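Local coordinates for 2-heptyl-3-hydroxy-4(1H)-quinolone dioxygenase (Mycobacterium abscessus, PDB 6RB3), which cleaves the quinolone ring of the Pseudomonas quinolone signal with molecular oxygen, giving N-octanoylanthranilate and carbon monoxide and so degrading a quorum-sensing molecule, at residues F25-G30 / Q49-V54; I119-M124 / F214-I219; Q139-W144 / H175-W180; Q153-G158 / E244-G249. The protein carries 2 engineered substitutions. All coordinates share one frame; numbering follows the deposited sequence.

Contact 1: F25-G30 / Q49-V54; sequences FVTLSG and QRTVRV. With JWW (2-heptylquinoline-3,4-diol), chain D.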
# COMPACT_ATOMS: atom_id res chain seq x y z
N PHE A 25 3.31 13.84 0.40
CA PHE A 25 3.39 12.38 0.46
C PHE A 25 2.29 11.83 1.35
O PHE A 25 2.10 12.32 2.46
CB PHE A 25 4.74 11.90 1.01
CG PHE A 25 5.88 12.02 0.02
CD1 PHE A 25 5.76 11.54 -1.27
CD2 PHE A 25 7.07 12.55 0.42
CE1 PHE A 25 6.79 11.65 -2.15
CE2 PHE A 25 8.14 12.63 -0.45
CZ PHE A 25 8.00 12.20 -1.73
N VAL A 26 1.59 10.80 0.88
CA VAL A 26 0.47 10.18 1.61
C VAL A 26 0.76 8.69 1.67
O VAL A 26 0.67 7.98 0.66
CB VAL A 26 -0.89 10.42 0.92
CG1 VAL A 26 -2.03 9.73 1.60
CG2 VAL A 26 -1.18 11.92 0.87
N THR A 27 1.11 8.21 2.85
CA THR A 27 1.44 6.80 2.98
C THR A 27 0.20 5.98 3.26
O THR A 27 -0.72 6.44 3.92
CB THR A 27 2.48 6.58 4.08
OG1 THR A 27 1.88 6.68 5.36
CG2 THR A 27 3.62 7.65 3.95
N LEU A 28 0.15 4.80 2.67
CA LEU A 28 -0.99 3.90 2.73
C LEU A 28 -0.45 2.50 2.96
O LEU A 28 0.45 2.03 2.26
CB LEU A 28 -1.78 3.99 1.45
CG LEU A 28 -2.42 5.35 1.22
CD1 LEU A 28 -2.95 5.26 -0.19
CD2 LEU A 28 -3.45 5.77 2.23
N SER A 29 -0.94 1.85 3.98
CA SER A 29 -0.46 0.54 4.39
C SER A 29 -1.25 -0.55 3.71
O SER A 29 -2.23 -0.31 3.01
CB SER A 29 -0.53 0.43 5.91
OG SER A 29 0.15 1.54 6.48
N GLY A 30 -0.76 -1.78 3.88
CA GLY A 30 -1.51 -2.94 3.50
C GLY A 30 -2.67 -3.17 4.46
O GLY A 30 -3.02 -2.36 5.31
N GLN A 49 9.04 16.48 1.91
CA GLN A 49 7.71 16.99 1.58
C GLN A 49 6.81 16.83 2.80
O GLN A 49 7.06 15.98 3.66
CB GLN A 49 7.09 16.27 0.37
CG GLN A 49 7.95 16.27 -0.89
CD GLN A 49 8.14 17.65 -1.56
OE1 GLN A 49 9.13 17.88 -2.29
NE2 GLN A 49 7.21 18.56 -1.31
N ARG A 50 5.79 17.68 2.88
CA ARG A 50 4.76 17.42 3.86
C ARG A 50 4.27 16.00 3.64
O ARG A 50 3.99 15.61 2.50
CB ARG A 50 3.61 18.41 3.70
CG ARG A 50 2.52 18.18 4.71
CD ARG A 50 1.37 19.11 4.38
NE ARG A 50 0.22 18.92 5.23
CZ ARG A 50 -0.92 19.60 5.08
NH1 ARG A 50 -1.03 20.52 4.13
NH2 ARG A 50 -1.93 19.40 5.91
N THR A 51 4.15 15.24 4.74
CA THR A 51 3.83 13.81 4.71
C THR A 51 2.65 13.56 5.63
O THR A 51 2.76 13.78 6.85
CB THR A 51 5.03 12.98 5.16
OG1 THR A 51 6.11 13.28 4.31
CG2 THR A 51 4.78 11.49 5.08
N VAL A 52 1.55 13.07 5.05
CA VAL A 52 0.38 12.66 5.80
C VAL A 52 0.31 11.16 5.72
O VAL A 52 0.14 10.61 4.63
CB VAL A 52 -0.91 13.27 5.24
CG1 VAL A 52 -2.11 12.77 6.04
CG2 VAL A 52 -0.87 14.77 5.27
N ARG A 53 0.43 10.47 6.86
CA ARG A 53 0.29 9.03 6.94
C ARG A 53 -1.13 8.65 7.32
O ARG A 53 -1.67 9.17 8.30
CB ARG A 53 1.24 8.45 7.98
CG ARG A 53 2.66 8.75 7.69
CD ARG A 53 3.56 7.98 8.65
NE ARG A 53 3.39 8.40 10.03
CZ ARG A 53 3.91 7.74 11.04
NH1 ARG A 53 4.61 6.62 10.78
NH2 ARG A 53 3.77 8.16 12.29
N VAL A 54 -1.72 7.75 6.57
CA VAL A 54 -3.15 7.51 6.68
C VAL A 54 -3.41 6.06 7.03
O VAL A 54 -2.83 5.15 6.43
CB VAL A 54 -3.88 7.87 5.38
CG1 VAL A 54 -5.31 7.43 5.51
CG2 VAL A 54 -3.80 9.33 5.05
C10 JWW D . 0.11 -8.35 1.67
C13 JWW D . 0.17 -7.02 5.58
C15 JWW D . 0.38 -6.81 8.06
C17 JWW D . 1.01 -8.71 9.47
C01 JWW D . -2.71 -10.89 1.75
C02 JWW D . -3.85 -11.13 2.52
C03 JWW D . -4.18 -10.30 3.57
C04 JWW D . -3.36 -9.23 3.86
C05 JWW D . -2.25 -9.02 3.09
C06 JWW D . -1.89 -9.82 2.04
C07 JWW D . -0.68 -9.51 1.29
C09 JWW D . -0.29 -7.59 2.77
C11 JWW D . 0.49 -6.35 3.22
C12 JWW D . -0.02 -5.88 4.60
C14 JWW D . 1.10 -6.58 6.72
C16 JWW D . 1.42 -7.30 9.07
N08 JWW D . -1.47 -7.95 3.44
O18 JWW D . 1.28 -8.04 0.99
O19 JWW D . -0.24 -10.30 0.19
O HOH W 1 -0.07 4.56 6.34
O HOH W 2 -3.44 2.77 5.49

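Contact 2: I119-M124 / F214-I219; sequences ILDLIM and FSHPKI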
# COMPACT_ATOMS: atom_id res chain seq x y z
N ILE A 119 3.97 2.20 -5.46
CA ILE A 119 3.50 0.94 -4.89
C ILE A 119 4.71 0.16 -4.44
O ILE A 119 5.77 0.22 -5.07
CB ILE A 119 2.64 0.15 -5.89
CG1 ILE A 119 1.45 1.04 -6.28
CG2 ILE A 119 2.19 -1.14 -5.34
CD1 ILE A 119 0.59 0.42 -7.27
N LEU A 120 4.56 -0.53 -3.31
CA LEU A 120 5.63 -1.27 -2.66
C LEU A 120 5.26 -2.74 -2.63
O LEU A 120 4.32 -3.11 -1.93
CB LEU A 120 5.86 -0.79 -1.22
CG LEU A 120 6.10 0.70 -1.03
CD1 LEU A 120 6.35 1.00 0.43
CD2 LEU A 120 7.26 1.22 -1.82
N ASP A 121 5.98 -3.55 -3.39
CA ASP A 121 5.82 -5.01 -3.41
C ASP A 121 4.35 -5.46 -3.42
O ASP A 121 3.83 -5.99 -2.43
CB ASP A 121 6.54 -5.67 -2.22
CG ASP A 121 7.37 -6.91 -2.63
OD1 ASP A 121 6.77 -7.73 -3.35
OD2 ASP A 121 8.59 -7.02 -2.31
N LEU A 122 3.67 -5.23 -4.54
CA LEU A 122 2.35 -5.75 -4.84
C LEU A 122 2.46 -6.72 -6.01
O LEU A 122 3.01 -6.38 -7.07
CB LEU A 122 1.44 -4.59 -5.20
CG LEU A 122 0.08 -4.91 -5.82
CD1 LEU A 122 -0.75 -5.71 -4.86
CD2 LEU A 122 -0.62 -3.61 -6.26
N ILE A 123 1.88 -7.90 -5.86
CA ILE A 123 1.96 -8.91 -6.91
C ILE A 123 1.40 -8.35 -8.21
O ILE A 123 0.19 -8.16 -8.35
CB ILE A 123 1.24 -10.20 -6.50
CG1 ILE A 123 1.92 -10.87 -5.29
CG2 ILE A 123 1.25 -11.20 -7.64
CD1 ILE A 123 3.43 -10.83 -5.37
N MET A 124 2.27 -8.11 -9.19
CA MET A 124 1.86 -7.54 -10.47
C MET A 124 1.33 -8.57 -11.48
O MET A 124 0.74 -8.16 -12.49
CB MET A 124 3.04 -6.82 -11.11
CG MET A 124 3.45 -5.60 -10.36
SD MET A 124 2.15 -4.35 -10.46
CE MET A 124 2.63 -3.31 -9.09
N PHE A 214 10.06 -3.17 -5.32
CA PHE A 214 9.87 -4.46 -4.67
C PHE A 214 11.19 -5.19 -4.50
O PHE A 214 12.16 -4.97 -5.24
CB PHE A 214 8.94 -5.31 -5.53
CG PHE A 214 9.40 -5.42 -6.98
CD1 PHE A 214 9.00 -4.50 -7.94
CD2 PHE A 214 10.21 -6.45 -7.37
CE1 PHE A 214 9.38 -4.64 -9.28
CE2 PHE A 214 10.63 -6.58 -8.71
CZ PHE A 214 10.22 -5.67 -9.65
N SER A 215 11.23 -6.06 -3.49
CA SER A 215 12.29 -7.04 -3.39
C SER A 215 11.85 -8.46 -3.73
O SER A 215 12.72 -9.30 -4.01
CB SER A 215 12.88 -7.04 -1.98
OG SER A 215 13.63 -5.89 -1.74
N HIS A 216 10.57 -8.76 -3.73
CA HIS A 216 10.40 -10.11 -3.29
C HIS A 216 10.43 -11.13 -4.40
O HIS A 216 11.41 -11.89 -4.49
CB HIS A 216 9.11 -10.41 -2.57
CG HIS A 216 9.34 -11.23 -1.36
ND1 HIS A 216 10.56 -11.20 -0.71
CD2 HIS A 216 8.57 -12.13 -0.70
CE1 HIS A 216 10.50 -12.00 0.35
NE2 HIS A 216 9.30 -12.56 0.38
N PRO A 217 9.34 -11.25 -5.25
CA PRO A 217 9.31 -12.33 -6.25
C PRO A 217 10.76 -12.43 -6.71
O PRO A 217 11.44 -11.40 -6.86
CB PRO A 217 8.34 -11.83 -7.31
CG PRO A 217 7.65 -10.67 -6.72
CD PRO A 217 8.61 -10.05 -5.69
N LYS A 218 11.32 -13.63 -6.72
CA LYS A 218 12.73 -13.77 -7.09
C LYS A 218 13.01 -13.12 -8.43
O LYS A 218 12.08 -12.89 -9.22
CB LYS A 218 13.16 -15.26 -7.17
CG LYS A 218 12.45 -16.02 -8.29
CD LYS A 218 12.60 -17.51 -8.18
CE LYS A 218 11.76 -18.20 -9.25
NZ LYS A 218 11.99 -19.67 -9.28
N ILE A 219 14.27 -12.87 -8.71
CA ILE A 219 14.64 -12.20 -9.96
C ILE A 219 14.38 -13.15 -11.12
O ILE A 219 14.57 -14.37 -11.00
CB ILE A 219 16.13 -11.81 -9.90
CG1 ILE A 219 16.43 -10.97 -8.67
CG2 ILE A 219 16.50 -10.99 -11.11
CD1 ILE A 219 17.86 -11.11 -8.15

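Contact 3: Q139-W144 / H175-W180; sequences QDPERW and HGFDMW. With JWW (2-heptylquinoline-3,4-diol), chain D.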
# COMPACT_ATOMS: atom_id res chain seq x y z
N GLN A 139 -10.39 -16.55 4.82
CA GLN A 139 -11.82 -16.32 4.95
C GLN A 139 -12.55 -17.46 5.66
O GLN A 139 -13.75 -17.35 5.92
CB GLN A 139 -12.48 -16.07 3.59
CG GLN A 139 -11.95 -14.95 2.77
CD GLN A 139 -12.62 -14.88 1.42
OE1 GLN A 139 -13.84 -14.77 1.34
NE2 GLN A 139 -11.84 -14.99 0.36
N ASP A 140 -11.84 -18.55 5.99
CA ASP A 140 -12.41 -19.70 6.70
C ASP A 140 -12.27 -19.48 8.20
O ASP A 140 -11.14 -19.41 8.71
CB ASP A 140 -11.69 -20.97 6.25
CG ASP A 140 -12.13 -22.21 7.01
OD1 ASP A 140 -13.09 -22.16 7.79
OD2 ASP A 140 -11.49 -23.26 6.82
N PRO A 141 -13.38 -19.39 8.95
CA PRO A 141 -13.28 -19.07 10.38
C PRO A 141 -12.41 -20.02 11.18
O PRO A 141 -11.92 -19.64 12.26
CB PRO A 141 -14.74 -19.15 10.86
CG PRO A 141 -15.58 -19.13 9.68
CD PRO A 141 -14.78 -19.70 8.55
N GLU A 142 -12.22 -21.26 10.71
CA GLU A 142 -11.56 -22.28 11.51
C GLU A 142 -10.05 -22.31 11.33
O GLU A 142 -9.34 -22.77 12.23
CB GLU A 142 -12.16 -23.65 11.19
CG GLU A 142 -13.27 -24.08 12.15
CD GLU A 142 -12.70 -24.67 13.45
OE1 GLU A 142 -11.67 -24.17 13.95
OE2 GLU A 142 -13.28 -25.66 13.95
N ARG A 143 -9.54 -21.81 10.21
CA ARG A 143 -8.10 -21.82 9.98
C ARG A 143 -7.58 -20.50 9.41
O ARG A 143 -6.50 -20.50 8.79
CB ARG A 143 -7.75 -22.99 9.05
CG ARG A 143 -8.87 -23.36 8.09
CD ARG A 143 -8.41 -24.31 6.99
NE ARG A 143 -8.72 -23.75 5.67
CZ ARG A 143 -8.24 -24.22 4.52
NH1 ARG A 143 -7.44 -25.29 4.51
NH2 ARG A 143 -8.58 -23.63 3.38
N TRP A 144 -8.28 -19.38 9.64
CA TRP A 144 -7.76 -18.10 9.16
C TRP A 144 -6.40 -17.79 9.79
O TRP A 144 -5.52 -17.21 9.13
CB TRP A 144 -8.73 -16.96 9.46
CG TRP A 144 -8.70 -16.44 10.88
CD1 TRP A 144 -9.54 -16.79 11.89
CD2 TRP A 144 -7.80 -15.47 11.43
NE1 TRP A 144 -9.22 -16.11 13.03
CE2 TRP A 144 -8.16 -15.29 12.78
CE3 TRP A 144 -6.72 -14.73 10.91
CZ2 TRP A 144 -7.48 -14.40 13.63
CZ3 TRP A 144 -6.06 -13.84 11.75
CH2 TRP A 144 -6.44 -13.69 13.09
N HIS A 175 -5.97 -7.25 15.37
CA HIS A 175 -6.91 -7.64 14.33
C HIS A 175 -7.16 -9.14 14.43
O HIS A 175 -6.34 -9.90 15.00
CB HIS A 175 -6.42 -7.31 12.91
CG HIS A 175 -6.32 -5.85 12.62
ND1 HIS A 175 -7.42 -5.02 12.47
CD2 HIS A 175 -5.22 -5.06 12.43
CE1 HIS A 175 -7.00 -3.79 12.21
NE2 HIS A 175 -5.68 -3.79 12.19
N GLY A 176 -8.26 -9.57 13.83
CA GLY A 176 -8.65 -10.98 13.83
C GLY A 176 -9.48 -11.33 12.62
O GLY A 176 -9.25 -10.79 11.52
N PHE A 177 -10.44 -12.23 12.80
CA PHE A 177 -11.06 -12.85 11.63
C PHE A 177 -11.86 -11.83 10.80
O PHE A 177 -11.90 -11.94 9.56
CB PHE A 177 -11.89 -14.06 12.07
CG PHE A 177 -12.74 -14.62 10.98
CD1 PHE A 177 -12.17 -15.35 9.95
CD2 PHE A 177 -14.09 -14.36 10.95
CE1 PHE A 177 -12.96 -15.83 8.90
CE2 PHE A 177 -14.87 -14.83 9.93
CZ PHE A 177 -14.31 -15.57 8.90
N ASP A 178 -12.47 -10.83 11.43
CA ASP A 178 -13.26 -9.88 10.65
C ASP A 178 -12.41 -9.22 9.56
O ASP A 178 -12.80 -9.19 8.39
CB ASP A 178 -13.89 -8.82 11.56
CG ASP A 178 -14.54 -7.68 10.78
OD1 ASP A 178 -15.68 -7.85 10.33
OD2 ASP A 178 -13.91 -6.61 10.61
N MET A 179 -11.25 -8.68 9.93
CA MET A 179 -10.48 -7.89 8.99
C MET A 179 -9.68 -8.76 8.04
O MET A 179 -9.54 -8.44 6.84
CB MET A 179 -9.52 -6.96 9.73
CG MET A 179 -9.03 -5.78 8.89
SD MET A 179 -10.40 -4.78 8.32
CE MET A 179 -10.57 -3.57 9.64
N TRP A 180 -9.13 -9.87 8.54
CA TRP A 180 -8.34 -10.74 7.68
C TRP A 180 -9.21 -11.41 6.63
O TRP A 180 -8.73 -11.63 5.51
CB TRP A 180 -7.62 -11.79 8.51
CG TRP A 180 -6.33 -11.26 9.06
CD1 TRP A 180 -6.13 -10.68 10.28
CD2 TRP A 180 -5.06 -11.26 8.40
NE1 TRP A 180 -4.80 -10.34 10.43
CE2 TRP A 180 -4.13 -10.68 9.28
CE3 TRP A 180 -4.62 -11.70 7.15
CZ2 TRP A 180 -2.79 -10.52 8.95
CZ3 TRP A 180 -3.29 -11.53 6.82
CH2 TRP A 180 -2.40 -10.95 7.71
C10 JWW D . 0.11 -8.35 1.67
C13 JWW D . 0.17 -7.02 5.58
C15 JWW D . 0.38 -6.81 8.06
C17 JWW D . 1.01 -8.71 9.47
C01 JWW D . -2.71 -10.89 1.75
C02 JWW D . -3.85 -11.13 2.52
C03 JWW D . -4.18 -10.30 3.57
C04 JWW D . -3.36 -9.23 3.86
C05 JWW D . -2.25 -9.02 3.09
C06 JWW D . -1.89 -9.82 2.04
C07 JWW D . -0.68 -9.51 1.29
C09 JWW D . -0.29 -7.59 2.77
C11 JWW D . 0.49 -6.35 3.22
C12 JWW D . -0.02 -5.88 4.60
C14 JWW D . 1.10 -6.58 6.72
C16 JWW D . 1.42 -7.30 9.07
N08 JWW D . -1.47 -7.95 3.44
O18 JWW D . 1.28 -8.04 0.99
O19 JWW D . -0.24 -10.30 0.19

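Contact 4: Q153-G158 / E244-G249; sequences QSWLAG and ETAFPG. Engineered in segment 244-249: Ala246 (natural residue His). With JWW (2-heptylquinoline-3,4-diol), chain D.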
# COMPACT_ATOMS: atom_id res chain seq x y z
N GLN A 153 5.06 -15.86 6.69
CA GLN A 153 6.34 -16.53 6.47
C GLN A 153 6.87 -16.24 5.07
O GLN A 153 8.05 -15.91 4.91
CB GLN A 153 6.16 -18.04 6.68
CG GLN A 153 7.24 -18.73 7.53
CD GLN A 153 7.27 -18.26 9.00
OE1 GLN A 153 6.41 -17.49 9.45
NE2 GLN A 153 8.26 -18.75 9.76
N SER A 154 6.01 -16.31 4.05
CA SER A 154 6.44 -15.90 2.71
C SER A 154 7.06 -14.51 2.74
O SER A 154 8.15 -14.29 2.20
CB SER A 154 5.29 -15.88 1.70
OG SER A 154 4.72 -17.15 1.55
N TRP A 155 6.35 -13.54 3.33
CA TRP A 155 6.80 -12.15 3.27
C TRP A 155 8.16 -12.00 3.90
O TRP A 155 8.99 -11.18 3.47
CB TRP A 155 5.80 -11.23 3.98
CG TRP A 155 4.45 -11.29 3.43
CD1 TRP A 155 4.09 -11.62 2.15
CD2 TRP A 155 3.23 -11.03 4.14
NE1 TRP A 155 2.72 -11.60 2.03
CE2 TRP A 155 2.17 -11.23 3.24
CE3 TRP A 155 2.93 -10.64 5.46
CZ2 TRP A 155 0.84 -11.05 3.60
CZ3 TRP A 155 1.61 -10.46 5.81
CH2 TRP A 155 0.58 -10.67 4.89
N LEU A 156 8.41 -12.79 4.96
CA LEU A 156 9.63 -12.63 5.73
C LEU A 156 10.82 -13.35 5.11
O LEU A 156 11.96 -12.89 5.24
CB LEU A 156 9.44 -13.16 7.14
CG LEU A 156 8.34 -12.54 8.00
CD1 LEU A 156 8.20 -13.41 9.23
CD2 LEU A 156 8.76 -11.13 8.27
N ALA A 157 10.59 -14.50 4.47
CA ALA A 157 11.71 -15.36 4.05
C ALA A 157 12.60 -15.53 5.27
O ALA A 157 12.11 -15.59 6.41
CB ALA A 157 12.45 -14.76 2.87
N GLY A 158 13.90 -15.57 5.10
CA GLY A 158 14.69 -15.88 6.27
C GLY A 158 15.23 -14.66 6.97
O GLY A 158 16.34 -14.71 7.53
N GLU A 244 15.54 -8.88 1.55
CA GLU A 244 15.03 -10.24 1.74
C GLU A 244 13.51 -10.33 1.83
O GLU A 244 12.96 -11.42 1.62
CB GLU A 244 15.63 -10.82 3.02
CG GLU A 244 17.12 -10.97 2.94
CD GLU A 244 17.78 -11.32 4.23
OE1 GLU A 244 17.27 -10.99 5.31
OE2 GLU A 244 18.84 -11.97 4.17
N THR A 245 12.82 -9.22 2.13
CA THR A 245 11.43 -9.28 2.55
C THR A 245 10.52 -8.56 1.57
O THR A 245 10.96 -7.78 0.72
CB THR A 245 11.23 -8.66 3.94
OG1 THR A 245 11.27 -7.23 3.86
CG2 THR A 245 12.35 -9.09 4.85
N ALA A 246 9.22 -8.84 1.74
CA ALA A 246 8.15 -8.19 1.01
C ALA A 246 7.70 -6.89 1.69
O ALA A 246 6.55 -6.47 1.47
CB ALA A 246 6.99 -9.17 0.89
N PHE A 247 8.57 -6.26 2.50
CA PHE A 247 8.31 -4.99 3.19
C PHE A 247 9.46 -4.03 2.87
O PHE A 247 10.22 -3.61 3.75
CB PHE A 247 8.22 -5.18 4.72
CG PHE A 247 7.03 -6.00 5.22
CD1 PHE A 247 5.82 -5.43 5.43
CD2 PHE A 247 7.16 -7.32 5.51
CE1 PHE A 247 4.75 -6.17 5.91
CE2 PHE A 247 6.11 -8.08 6.00
CZ PHE A 247 4.91 -7.51 6.19
N PRO A 248 9.66 -3.69 1.62
CA PRO A 248 10.80 -2.81 1.31
C PRO A 248 10.80 -1.51 2.12
O PRO A 248 11.88 -1.00 2.48
CB PRO A 248 10.65 -2.53 -0.19
CG PRO A 248 9.23 -2.84 -0.50
CD PRO A 248 8.75 -3.88 0.47
N GLY A 249 9.63 -0.91 2.39
CA GLY A 249 9.60 0.35 3.15
C GLY A 249 10.16 0.22 4.55
O GLY A 249 10.69 1.18 5.10
C10 JWW D . 0.11 -8.35 1.67
C13 JWW D . 0.17 -7.02 5.58
C15 JWW D . 0.38 -6.81 8.06
C17 JWW D . 1.01 -8.71 9.47
C01 JWW D . -2.71 -10.89 1.75
C02 JWW D . -3.85 -11.13 2.52
C03 JWW D . -4.18 -10.30 3.57
C04 JWW D . -3.36 -9.23 3.86
C05 JWW D . -2.25 -9.02 3.09
C06 JWW D . -1.89 -9.82 2.04
C07 JWW D . -0.68 -9.51 1.29
C09 JWW D . -0.29 -7.59 2.77
C11 JWW D . 0.49 -6.35 3.22
C12 JWW D . -0.02 -5.88 4.60
C14 JWW D . 1.10 -6.58 6.72
C16 JWW D . 1.42 -7.30 9.07
N08 JWW D . -1.47 -7.95 3.44
O18 JWW D . 1.28 -8.04 0.99
O19 JWW D . -0.24 -10.30 0.19

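Contact 1: F25-G30 / Q49-V54
The ring of Phe25 has the hydroxyl OG1 of Thr51 at its edge, near the ring plane, while the aliphatic part of Gln49 comes in obliquely, CG lying 3.7 Å from Phe25 CE2; the Gln49 amide plane stands 84° from the ring. The Gln49 chain is bent at its second torsion (-68°), which carries the amide away from the ring to Pro21. These residues open a parallel strand pair at the heart of the alpha/beta-hydrolase sheet: strand 24-28, helix 42-48 and strand 51-54 form one beta-alpha-beta unit, and Leu45 of that helix packs on Phe25, Thr27 and Thr51. Between the strands the ladder runs Phe25 N to Arg50 O, Val52 N to Phe25 O (2.8 Å), Thr27 N to Val52 O and Val54 N to Thr27 O. Val26 and Val54 meet on the sheet face opposite Phe25, Val26 CG1 to Val54 CG2, 3.9 Å, and Leu28 lays CD2 alongside Val54 CB; Leu81 and Thr78 of helix 71-85 back this face. On the other face Thr27 and Arg53 run side by side, the Thr27 hydroxyl touching Arg53 CB and CG, whereas the guanidinium goes on to salt bridges with Asp15 and Asp39. Past the strand end the chain reaches the substrate, Gly30 CA standing 3.5 Å from C12 of the ligand's heptyl chain. Where the strands part, two waters bridge them: one bonds to Thr27 OG1, Ser29 OG and Val54 O, and the other accepts from Ser29 N and donates to Val54 O at 2.6 Å.

Contact 2: I119-M124 / F214-I219
Asp121 and Phe214 bring their CA atoms to 4.3 Å where two neighbouring strands of the sheet end, and beyond them the chains part: Ile123 and Pro217, the next pair, have CA atoms 8.1 Å apart. Asp121 takes up positive phi (43°), turning the chain out of strand 116-120. Its carboxylate reaches across to the turn that follows strand 209-214. OD2 accepts a hydrogen bond from Ser215 N at 3.0 Å, the donor lying 45° out of the carboxylate plane, and His216 N is 3.0 Å from Asp121 OD2 as well. The other oxygen, Asp121 OD1, lies 3.8 Å from Pro217 CD and also rests against the CB of His216. Asp121 CG packs against Phe214 CB at 3.7 Å, with the planes of carboxylate and phenyl ring 70° apart. In the alpha/beta-hydrolase fold the strand ends carry the catalytic residues, and Asp121 is inferred to raise the basicity of the active-site histidine, whose position is the engineered Ala246 here. The bond from Ser215 N holds the carboxylate toward this loop. The Phe214 ring leads off from its CB to meet Tyr222 edge-to-face. The His216 ring leaves as well, its NE2 bonded to Ser154 O of helix 144-156. Ile123 CD1 makes a looser apolar contact with Pro217 CG, 4.4 Å away.

Contact 3: Q139-W144 / H175-W180
Trp144 and Phe177 make the tight part of this contact, the Phe177 CB lying over the five-membered ring of the indole, 3.8 Å from its centroid, in a CH-pi contact. Backbone atoms of Gly176 and Phe177 extend over the same face, with Gly176 CA 3.6 Å from Trp144 CH2. The two rings themselves meet obliquely, planes at 50°. Trp144 holds CG between its backbone N and carbonyl carbon (chi1 80°), a setting that sends the indole across to the start of helix 177-194. There its outer atom CZ3 sits over the face of Trp180, 3.5 Å from CD1; the two indoles are inclined by 28° but slid apart, with little overlap. Together Trp144, Phe177 and Trp180 form an aromatic cluster.

Toward solvent the packing thins to Pro141, whose CA makes a second CH-pi contact over the Phe177 ring, 4.0 Å from the centroid, while Pro141 CG touches Phe177 CZ. Gln139 O approaches the edge of that phenyl ring, 3.4 Å from CE1. The exposed turn is braced from within: Asp140 OD1 accepts from Glu142 N in an Asx turn, and OD2 forms a salt bridge with Arg143 NE.

Deeper in, Trp180 CZ3 reaches C03 of the bound quinolone at 3.6 Å, making it a pocket wall. Thus the loop between helices 129-137 and 144-156 is joined to the N-terminal end of helix 177-194, and Trp180 also packs on Arg148 and Trp155 of helix 144-156.

Contact 4: Q153-G158 / E244-G249
Helix 144-156 ends against the loop ahead of helix 248-251, the touching parts running 149° apart, and one backbone bond ties them: Ala246 N donates to Trp155 O at 2.9 Å, in the carbonyl plane and on a lone pair. Thr245 CA adds a C-H contact to the same oxygen. Next to the bond, Trp155 CB packs on Ala246 CB (3.9 Å) and on Phe247 CE2 (3.8 Å). The Phe247 ring meets the Trp155 indole obliquely, CZ near CE3, their planes at 89°. In Trp155 a chi1 of -58°, with CG anti to the carbonyl carbon, directs the indole to the ligand, where CZ2 closes to 3.2 Å from C07 of the quinolone; ligand oxygen O18 lies over one face of the indole, toward its rim. Phe247 also meets the ligand, with C14 of the heptyl chain at the edge of its ring, 3.8 Å from CE1. Thr245 OG1 accepts from Phe247 N in an ST turn within the loop, and also bonds to Glu251 of helix 248-251. At the exposed end Ala157, which leaves the helix with positive phi, sets its CB 3.6 Å from Glu244 O. Ala246 is an engineered residue at the place of the natural histidine, the inferred proton donor/acceptor. Its loop follows the last sheet strand, 236-240, the position of the catalytic histidine in the alpha/beta-hydrolase fold, and here it faces a helix lining the substrate pocket.

Contacts 1, 3 and 4 each supply part of the pocket round the bound quinolone: contact 1 a glycine just past a strand end, contact 3 a tryptophan wall and contact 4 a tryptophan and a phenylalanine, while His97 NE2 hydrogen-bonds to the ligand. Contacts 1 and 2 reach the same sheet, their centres about 20 Å apart. Contacts 2 and 4 lie closest, centres about 10 Å apart, and touch directly, Ser215 CB packing 3.4 Å from Thr245 O. Between them, the side chains of Asp121 and engineered Ala246 come within about 4 Å. Contact 3 meets contact 4 where Trp180 CH2 lies 4.1 Å from Trp155 CH2.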